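Local coordinates for putative heme binding protein (Tannerella forsythia, PDB 6EU8), which probably binds heme as a member of the HmuY-like family, although its heme-binding properties differ from those of the Porphyromonas gingivalis protein, at residues K15-Y27 and G33-H45. Sequence-based numbering, arbitrary orientation.
Sequences KTIDATKYEMWTY and GQTETHRDFSEWH
Chi1 of Trp-25 (-72°) sets its CG opposite the carbonyl carbon and that of Asp-40 (177°) opposite the backbone N, bringing indole and carboxylate side by side, their planes 28° apart. The two meet at the open end of an antiparallel beta hairpin, strands 24-28 and 35-39, illustrating how one aspartate can tie a strand to the turn after its partner. Trp-25 NE1 donates to the anti lone pair of Asp-40 OD2 at 3.0 Å, almost exactly in the indole plane. OD1 accepts from Trp-44 NE1, Ser-42 OG and Ser-42 N, the last closing an Asx turn, so both oxygens are held. Backbone pairing continues the join: Asp-40 N bonds Glu-23 O, and Trp-25 with His-38 and Tyr-27 with Glu-36 are hydrogen-bonded pairs. Between them, on the face opposite Trp-25 and His-38, Thr-26 OG1 and Thr-37 OG1 share a hydrogen bond of 3.0 Å. Strand 71-74 pairs with the far side of 24-28; within the chain, 35-39 is an outermost strand of this sheet. From strand 11-18 of the larger sheet, Lys-15 NZ donates a 2.6 Å hydrogen bond to a lone pair of Gly-33 O. A water linked to Tyr-27 OH at 2.7 Å donates to His-38 O.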
ATOM      1  N   LYS A  15       7.969   9.504  -5.590  1.00 32.76           N
ATOM      2  CA  LYS A  15       8.665   8.372  -4.981  1.00 31.93           C
ATOM      3  C   LYS A  15       8.547   7.122  -5.826  1.00 28.71           C
ATOM      4  O   LYS A  15       7.539   6.936  -6.500  1.00 29.16           O
ATOM      5  CB  LYS A  15       8.047   8.017  -3.631  1.00 35.59           C
ATOM      6  CG  LYS A  15       8.509   8.847  -2.464  1.00 40.46           C
ATOM      7  CD  LYS A  15       9.949   8.525  -2.139  1.00 42.90           C
ATOM      8  CE  LYS A  15      10.223   8.662  -0.667  1.00 45.93           C
ATOM      9  NZ  LYS A  15      11.699   8.644  -0.510  1.00 47.17           N
ATOM     10  N   THR A  16       9.559   6.269  -5.733  1.00 29.01           N
ATOM     11  CA  THR A  16       9.535   4.938  -6.346  1.00 27.26           C
ATOM     12  C   THR A  16       9.862   3.912  -5.263  1.00 28.27           C
ATOM     13  O   THR A  16      10.916   3.993  -4.624  1.00 29.71           O
ATOM     14  CB  THR A  16      10.519   4.837  -7.523  1.00 30.25           C
ATOM     15  OG1 THR A  16      10.105   5.765  -8.541  1.00 32.43           O
ATOM     16  CG2 THR A  16      10.535   3.420  -8.089  1.00 31.64           C
ATOM     17  N   ILE A  17       8.936   2.973  -5.035  1.00 25.76           N
ATOM     18  CA  ILE A  17       9.044   1.961  -3.973  1.00 25.76           C
ATOM     19  C   ILE A  17       9.190   0.546  -4.563  1.00 25.85           C
ATOM     20  O   ILE A  17       8.365   0.098  -5.363  1.00 25.67           O
ATOM     21  CB  ILE A  17       7.805   1.984  -3.021  1.00 26.56           C
ATOM     22  CG1 ILE A  17       7.561   3.381  -2.432  1.00 28.94           C
ATOM     23  CG2 ILE A  17       7.908   0.900  -1.945  1.00 27.03           C
ATOM     24  CD1 ILE A  17       8.671   3.906  -1.541  1.00 29.14           C
ATOM     25  N   ASP A  18      10.223  -0.172  -4.128  1.00 24.43           N
ATOM     26  CA  ASP A  18      10.395  -1.579  -4.496  1.00 25.11           C
ATOM     27  C   ASP A  18       9.553  -2.461  -3.583  1.00 25.38           C
ATOM     28  O   ASP A  18       9.997  -2.847  -2.497  1.00 26.35           O
ATOM     29  CB  ASP A  18      11.869  -1.974  -4.439  1.00 27.00           C
ATOM     30  CG  ASP A  18      12.117  -3.422  -4.807  1.00 28.53           C
ATOM     31  OD1 ASP A  18      11.165  -4.201  -5.027  1.00 26.57           O
ATOM     32  OD2 ASP A  18      13.315  -3.799  -4.838  1.00 33.13           O
ATOM     33  N   ALA A  19       8.334  -2.768  -4.040  1.00 24.35           N
ATOM     34  CA  ALA A  19       7.396  -3.655  -3.316  1.00 23.68           C
ATOM     35  C   ALA A  19       7.275  -5.013  -4.015  1.00 23.55           C
ATOM     36  O   ALA A  19       6.244  -5.664  -3.945  1.00 23.16           O
ATOM     37  CB  ALA A  19       6.036  -2.963  -3.188  1.00 23.29           C
ATOM     38  N   THR A  20       8.365  -5.478  -4.642  1.00 24.55           N
ATOM     39  CA  THR A  20       8.327  -6.739  -5.386  1.00 24.10           C
ATOM     40  C   THR A  20       8.199  -8.001  -4.523  1.00 24.24           C
ATOM     41  O   THR A  20       7.686  -9.011  -4.992  1.00 24.99           O
ATOM     42  CB  THR A  20       9.595  -6.898  -6.285  1.00 25.22           C
ATOM     43  OG1 THR A  20      10.781  -6.841  -5.489  1.00 27.59           O
ATOM     44  CG2 THR A  20       9.596  -5.846  -7.372  1.00 26.66           C
ATOM     45  N   LYS A  21       8.662  -7.967  -3.272  1.00 23.48           N
ATOM     46  CA  LYS A  21       8.679  -9.173  -2.422  1.00 25.63           C
ATOM     47  C   LYS A  21       7.342  -9.427  -1.726  1.00 22.74           C
ATOM     48  O   LYS A  21       6.809  -8.519  -1.048  1.00 23.97           O
ATOM     49  CB  LYS A  21       9.790  -9.084  -1.382  1.00 27.36           C
ATOM     50  CG  LYS A  21      11.179  -9.028  -2.024  1.00 32.82           C
ATOM     51  CD  LYS A  21      12.333  -9.349  -1.099  1.00 38.96           C
ATOM     52  CE  LYS A  21      13.576  -9.654  -1.940  1.00 43.56           C
ATOM     53  NZ  LYS A  21      14.833  -9.827  -1.158  1.00 52.20           N
ATOM     54  N   TYR A  22       6.814 -10.646  -1.839  1.00 22.65           N
ATOM     55  CA  TYR A  22       5.580 -11.041  -1.124  1.00 23.33           C
ATOM     56  C   TYR A  22       5.712 -11.004   0.435  1.00 23.04           C
ATOM     57  O   TYR A  22       4.702 -10.819   1.145  1.00 23.03           O
ATOM     58  CB  TYR A  22       5.074 -12.403  -1.633  1.00 23.80           C
ATOM     59  CG  TYR A  22       4.515 -12.368  -3.053  1.00 23.85           C
ATOM     60  CD1 TYR A  22       3.196 -12.079  -3.315  1.00 23.74           C
ATOM     61  CD2 TYR A  22       5.346 -12.661  -4.144  1.00 26.41           C
ATOM     62  CE1 TYR A  22       2.686 -12.029  -4.604  1.00 25.42           C
ATOM     63  CE2 TYR A  22       4.851 -12.625  -5.432  1.00 26.98           C
ATOM     64  CZ  TYR A  22       3.534 -12.318  -5.669  1.00 25.92           C
ATOM     65  OH  TYR A  22       3.034 -12.267  -6.968  1.00 27.39           O
ATOM     66  N   GLU A  23       6.922 -11.169   0.946  1.00 23.00           N
ATOM     67  CA  GLU A  23       7.165 -11.210   2.398  1.00 23.89           C
ATOM     68  C   GLU A  23       7.109  -9.862   3.098  1.00 23.59           C
ATOM     69  O   GLU A  23       7.023  -9.858   4.332  1.00 23.16           O
ATOM     70  CB  GLU A  23       8.537 -11.848   2.726  1.00 25.62           C
ATOM     71  CG  GLU A  23       8.715 -13.274   2.189  1.00 26.72           C
ATOM     72  CD  GLU A  23       9.367 -13.350   0.813  1.00 32.82           C
ATOM     73  OE1 GLU A  23       9.307 -12.385  -0.004  1.00 28.01           O
ATOM     74  OE2 GLU A  23       9.934 -14.431   0.532  1.00 39.15           O
ATOM     75  N   MET A  24       7.212  -8.737   2.351  1.00 21.62           N
ATOM     76  CA  MET A  24       7.568  -7.454   2.920  1.00 23.34           C
ATOM     77  C   MET A  24       6.490  -6.369   2.822  1.00 21.54           C
ATOM     78  O   MET A  24       5.653  -6.385   1.911  1.00 22.02           O
ATOM     79  CB  MET A  24       8.817  -6.888   2.227  1.00 24.49           C
ATOM     80  CG  MET A  24      10.063  -7.753   2.174  1.00 26.64           C
ATOM     81  SD  MET A  24      10.698  -8.026   3.839  1.00 26.58           S
ATOM     82  CE  MET A  24      11.906  -9.332   3.582  1.00 32.28           C
ATOM     83  N   TRP A  25       6.544  -5.436   3.774  1.00 21.28           N
ATOM     84  CA  TRP A  25       5.901  -4.130   3.664  1.00 21.12           C
ATOM     85  C   TRP A  25       6.971  -3.032   3.626  1.00 23.49           C
ATOM     86  O   TRP A  25       7.943  -3.116   4.363  1.00 23.76           O
ATOM     87  CB  TRP A  25       5.010  -3.871   4.865  1.00 20.99           C
ATOM     88  CG  TRP A  25       3.735  -4.666   4.949  1.00 20.38           C
ATOM     89  CD1 TRP A  25       3.545  -5.818   5.619  1.00 20.24           C
ATOM     90  CD2 TRP A  25       2.461  -4.303   4.406  1.00 20.18           C
ATOM     91  NE1 TRP A  25       2.239  -6.243   5.496  1.00 21.53           N
ATOM     92  CE2 TRP A  25       1.557  -5.317   4.755  1.00 19.50           C
ATOM     93  CE3 TRP A  25       2.006  -3.234   3.625  1.00 20.66           C
ATOM     94  CZ2 TRP A  25       0.215  -5.258   4.405  1.00 20.43           C
ATOM     95  CZ3 TRP A  25       0.694  -3.208   3.250  1.00 20.76           C
ATOM     96  CH2 TRP A  25      -0.187  -4.206   3.639  1.00 20.58           C
ATOM     97  N   THR A  26       6.752  -1.973   2.840  1.00 22.61           N
ATOM     98  CA  THR A  26       7.580  -0.759   2.888  1.00 24.56           C
ATOM     99  C   THR A  26       6.746   0.388   3.454  1.00 23.53           C
ATOM    100  O   THR A  26       5.714   0.763   2.865  1.00 23.34           O
ATOM    101  CB  THR A  26       8.176  -0.424   1.502  1.00 24.19           C
ATOM    102  OG1 THR A  26       8.996  -1.527   1.091  1.00 26.72           O
ATOM    103  CG2 THR A  26       9.061   0.815   1.557  1.00 25.25           C
ATOM    104  N   TYR A  27       7.181   0.932   4.603  1.00 25.04           N
ATOM    105  CA  TYR A  27       6.502   2.022   5.327  1.00 24.92           C
ATOM    106  C   TYR A  27       7.074   3.369   4.859  1.00 25.86           C
ATOM    107  O   TYR A  27       8.293   3.514   4.788  1.00 26.81           O
ATOM    108  CB  TYR A  27       6.671   1.813   6.863  1.00 23.98           C
ATOM    109  CG  TYR A  27       6.136   0.463   7.338  1.00 23.89           C
ATOM    110  CD1 TYR A  27       6.939  -0.692   7.335  1.00 23.66           C
ATOM    111  CD2 TYR A  27       4.816   0.319   7.733  1.00 24.17           C
ATOM    112  CE1 TYR A  27       6.426  -1.928   7.736  1.00 23.78           C
ATOM    113  CE2 TYR A  27       4.290  -0.927   8.118  1.00 22.22           C
ATOM    114  CZ  TYR A  27       5.109  -2.045   8.122  1.00 22.20           C
ATOM    115  OH  TYR A  27       4.605  -3.295   8.508  1.00 23.83           O
ATOM    116  N   GLY A  33      10.071  11.944   3.470  1.00 35.66           N
ATOM    117  CA  GLY A  33      10.584  11.058   2.432  1.00 33.56           C
ATOM    118  C   GLY A  33      11.277   9.772   2.882  1.00 34.35           C
ATOM    119  O   GLY A  33      11.701   8.982   2.037  1.00 33.89           O
ATOM    120  N   GLN A  34      11.431   9.568   4.190  1.00 34.48           N
ATOM    121  CA  GLN A  34      12.085   8.376   4.719  1.00 34.36           C
ATOM    122  C   GLN A  34      11.201   7.144   4.468  1.00 32.78           C
ATOM    123  O   GLN A  34       9.967   7.271   4.471  1.00 30.64           O
ATOM    124  CB  GLN A  34      12.242   8.469   6.235  1.00 36.96           C
ATOM    125  CG  GLN A  34      13.119   9.584   6.794  1.00 40.34           C
ATOM    126  CD  GLN A  34      12.815   9.827   8.277  1.00 41.08           C
ATOM    127  OE1 GLN A  34      11.697  10.222   8.648  1.00 38.97           O
ATOM    128  NE2 GLN A  34      13.792   9.551   9.137  1.00 42.41           N
ATOM    129  N   THR A  35      11.861   5.998   4.272  1.00 31.44           N
ATOM    130  CA  THR A  35      11.193   4.685   4.153  1.00 30.59           C
ATOM    131  C   THR A  35      11.917   3.616   4.965  1.00 32.89           C
ATOM    132  O   THR A  35      13.108   3.771   5.271  1.00 34.60           O
ATOM    133  CB  THR A  35      11.097   4.195   2.704  1.00 30.35           C
ATOM    134  OG1 THR A  35      12.407   3.900   2.203  1.00 36.29           O
ATOM    135  CG2 THR A  35      10.409   5.197   1.819  1.00 30.48           C
ATOM    136  N   GLU A  36      11.186   2.550   5.320  1.00 30.45           N
ATOM    137  CA  GLU A  36      11.703   1.364   6.037  1.00 32.14           C
ATOM    138  C   GLU A  36      10.972   0.127   5.535  1.00 31.02           C
ATOM    139  O   GLU A  36       9.743   0.159   5.388  1.00 27.34           O
ATOM    140  CB  GLU A  36      11.473   1.472   7.552  1.00 36.21           C
ATOM    141  CG  GLU A  36      12.695   1.829   8.386  1.00 41.76           C
ATOM    142  CD  GLU A  36      12.358   2.000   9.865  1.00 42.82           C
ATOM    143  OE1 GLU A  36      11.794   1.083  10.508  1.00 38.31           O
ATOM    144  OE2 GLU A  36      12.643   3.083  10.409  1.00 47.76           O
ATOM    145  N   THR A  37      11.725  -0.940   5.275  1.00 28.49           N
ATOM    146  CA  THR A  37      11.160  -2.186   4.791  1.00 29.23           C
ATOM    147  C   THR A  37      11.289  -3.267   5.887  1.00 30.29           C
ATOM    148  O   THR A  37      12.392  -3.493   6.412  1.00 31.10           O
ATOM    149  CB  THR A  37      11.814  -2.633   3.468  1.00 31.22           C
ATOM    150  OG1 THR A  37      11.631  -1.613   2.464  1.00 32.08           O
ATOM    151  CG2 THR A  37      11.242  -3.944   2.957  1.00 29.31           C
ATOM    152  N   HIS A  38      10.184  -3.940   6.237  1.00 28.10           N
ATOM    153  CA  HIS A  38      10.204  -5.020   7.241  1.00 26.40           C
ATOM    154  C   HIS A  38       9.316  -6.179   6.805  1.00 24.82           C
ATOM    155  O   HIS A  38       8.278  -5.971   6.168  1.00 24.45           O
ATOM    156  CB  HIS A  38       9.654  -4.562   8.583  1.00 26.67           C
ATOM    157  CG  HIS A  38      10.428  -3.448   9.217  1.00 29.59           C
ATOM    158  ND1 HIS A  38      11.522  -3.677  10.024  1.00 33.18           N
ATOM    159  CD2 HIS A  38      10.283  -2.108   9.141  1.00 30.36           C
ATOM    160  CE1 HIS A  38      12.001  -2.517  10.444  1.00 32.12           C
ATOM    161  NE2 HIS A  38      11.274  -1.547   9.916  1.00 33.43           N
ATOM    162  N   ARG A  39       9.719  -7.394   7.152  1.00 24.37           N
ATOM    163  CA  ARG A  39       8.911  -8.594   6.954  1.00 22.45           C
ATOM    164  C   ARG A  39       7.572  -8.468   7.698  1.00 22.47           C
ATOM    165  O   ARG A  39       7.533  -7.992   8.839  1.00 22.30           O
ATOM    166  CB  ARG A  39       9.683  -9.833   7.466  1.00 24.03           C
ATOM    167  CG  ARG A  39       8.980 -11.176   7.313  1.00 24.81           C
ATOM    168  CD  ARG A  39       9.847 -12.306   7.893  1.00 25.54           C
ATOM    169  NE  ARG A  39       9.252 -13.641   7.853  1.00 26.59           N
ATOM    170  CZ  ARG A  39       8.298 -14.084   8.662  1.00 24.22           C
ATOM    171  NH1 ARG A  39       7.803 -13.283   9.581  1.00 23.75           N
ATOM    172  NH2 ARG A  39       7.827 -15.324   8.537  1.00 24.73           N
ATOM    173  N   ASP A  40       6.482  -8.841   7.033  1.00 21.54           N
ATOM    174  CA  ASP A  40       5.132  -8.865   7.643  1.00 20.56           C
ATOM    175  C   ASP A  40       5.162  -9.507   9.031  1.00 20.46           C
ATOM    176  O   ASP A  40       5.809 -10.549   9.202  1.00 21.29           O
ATOM    177  CB  ASP A  40       4.145  -9.555   6.676  1.00 20.40           C
ATOM    178  CG  ASP A  40       2.743  -9.686   7.240  1.00 21.24           C
ATOM    179  OD1 ASP A  40       2.530 -10.600   8.059  1.00 21.22           O
ATOM    180  OD2 ASP A  40       1.855  -8.868   6.852  1.00 22.87           O
ATOM    181  N   PHE A  41       4.471  -8.878  10.006  1.00 21.35           N
ATOM    182  CA  PHE A  41       4.517  -9.250  11.444  1.00 21.78           C
ATOM    183  C   PHE A  41       3.452 -10.244  11.933  1.00 22.99           C
ATOM    184  O   PHE A  41       3.422 -10.590  13.128  1.00 24.48           O
ATOM    185  CB  PHE A  41       4.460  -7.958  12.345  1.00 23.56           C
ATOM    186  CG  PHE A  41       5.527  -6.922  12.028  1.00 23.75           C
ATOM    187  CD1 PHE A  41       6.873  -7.222  12.165  1.00 25.44           C
ATOM    188  CD2 PHE A  41       5.195  -5.650  11.590  1.00 24.99           C
ATOM    189  CE1 PHE A  41       7.860  -6.276  11.892  1.00 25.31           C
ATOM    190  CE2 PHE A  41       6.183  -4.705  11.274  1.00 24.94           C
ATOM    191  CZ  PHE A  41       7.520  -5.038  11.418  1.00 26.08           C
ATOM    192  N   SER A  42       2.597 -10.760  11.040  1.00 20.18           N
ATOM    193  CA  SER A  42       1.532 -11.662  11.448  1.00 20.37           C
ATOM    194  C   SER A  42       2.028 -13.124  11.579  1.00 19.34           C
ATOM    195  O   SER A  42       3.122 -13.455  11.128  1.00 21.13           O
ATOM    196  CB  SER A  42       0.360 -11.551  10.471  1.00 21.09           C
ATOM    197  OG  SER A  42       0.642 -12.146   9.227  1.00 21.84           O
ATOM    198  N   GLU A  43       1.207 -13.981  12.186  1.00 20.58           N
ATOM    199  CA  GLU A  43       1.446 -15.417  12.098  1.00 20.97           C
ATOM    200  C   GLU A  43       1.094 -15.844  10.646  1.00 21.17           C
ATOM    201  O   GLU A  43       0.032 -15.512  10.145  1.00 23.07           O
ATOM    202  CB  GLU A  43       0.628 -16.216  13.124  1.00 22.29           C
ATOM    203  CG  GLU A  43       0.910 -17.701  13.047  1.00 23.44           C
ATOM    204  CD  GLU A  43       0.189 -18.477  14.124  1.00 25.18           C
ATOM    205  OE1 GLU A  43      -1.002 -18.837  13.931  1.00 25.25           O
ATOM    206  OE2 GLU A  43       0.837 -18.666  15.191  1.00 28.56           O
ATOM    207  N   TRP A  44       2.021 -16.527   9.973  1.00 22.33           N
ATOM    208  CA  TRP A  44       1.760 -16.914   8.565  1.00 22.11           C
ATOM    209  C   TRP A  44       1.169 -18.312   8.513  1.00 23.47           C
ATOM    210  O   TRP A  44       1.506 -19.174   9.339  1.00 22.65           O
ATOM    211  CB  TRP A  44       3.015 -16.837   7.744  1.00 22.41           C
ATOM    212  CG  TRP A  44       3.576 -15.444   7.493  1.00 22.30           C
ATOM    213  CD1 TRP A  44       3.119 -14.246   7.996  1.00 21.90           C
ATOM    214  CD2 TRP A  44       4.753 -15.137   6.751  1.00 22.07           C
ATOM    215  NE1 TRP A  44       3.927 -13.216   7.560  1.00 21.22           N
ATOM    216  CE2 TRP A  44       4.931 -13.731   6.786  1.00 23.23           C
ATOM    217  CE3 TRP A  44       5.653 -15.917   6.012  1.00 24.58           C
ATOM    218  CZ2 TRP A  44       6.013 -13.088   6.147  1.00 23.43           C
ATOM    219  CZ3 TRP A  44       6.722 -15.290   5.386  1.00 24.26           C
ATOM    220  CH2 TRP A  44       6.876 -13.892   5.423  1.00 25.38           C
ATOM    221  N   HIS A  45       0.274 -18.519   7.551  1.00 23.03           N
ATOM    222  CA  HIS A  45      -0.527 -19.730   7.476  1.00 23.20           C
ATOM    223  C   HIS A  45      -0.343 -20.362   6.097  1.00 23.43           C
ATOM    224  O   HIS A  45      -0.599 -19.705   5.059  1.00 24.04           O
ATOM    225  CB  HIS A  45      -1.990 -19.441   7.791  1.00 23.48           C
ATOM    226  CG  HIS A  45      -2.216 -19.039   9.231  1.00 22.45           C
ATOM    227  ND1 HIS A  45      -3.271 -18.266   9.631  1.00 23.66           N
ATOM    228  CD2 HIS A  45      -1.527 -19.358  10.353  1.00 23.12           C
ATOM    229  CE1 HIS A  45      -3.207 -18.079  10.944  1.00 24.61           C
ATOM    230  NE2 HIS A  45      -2.149 -18.723  11.403  1.00 23.36           N
TER
HETATM  231  O   HOH W   1       6.150  -5.515   8.045  1.00 23.01           O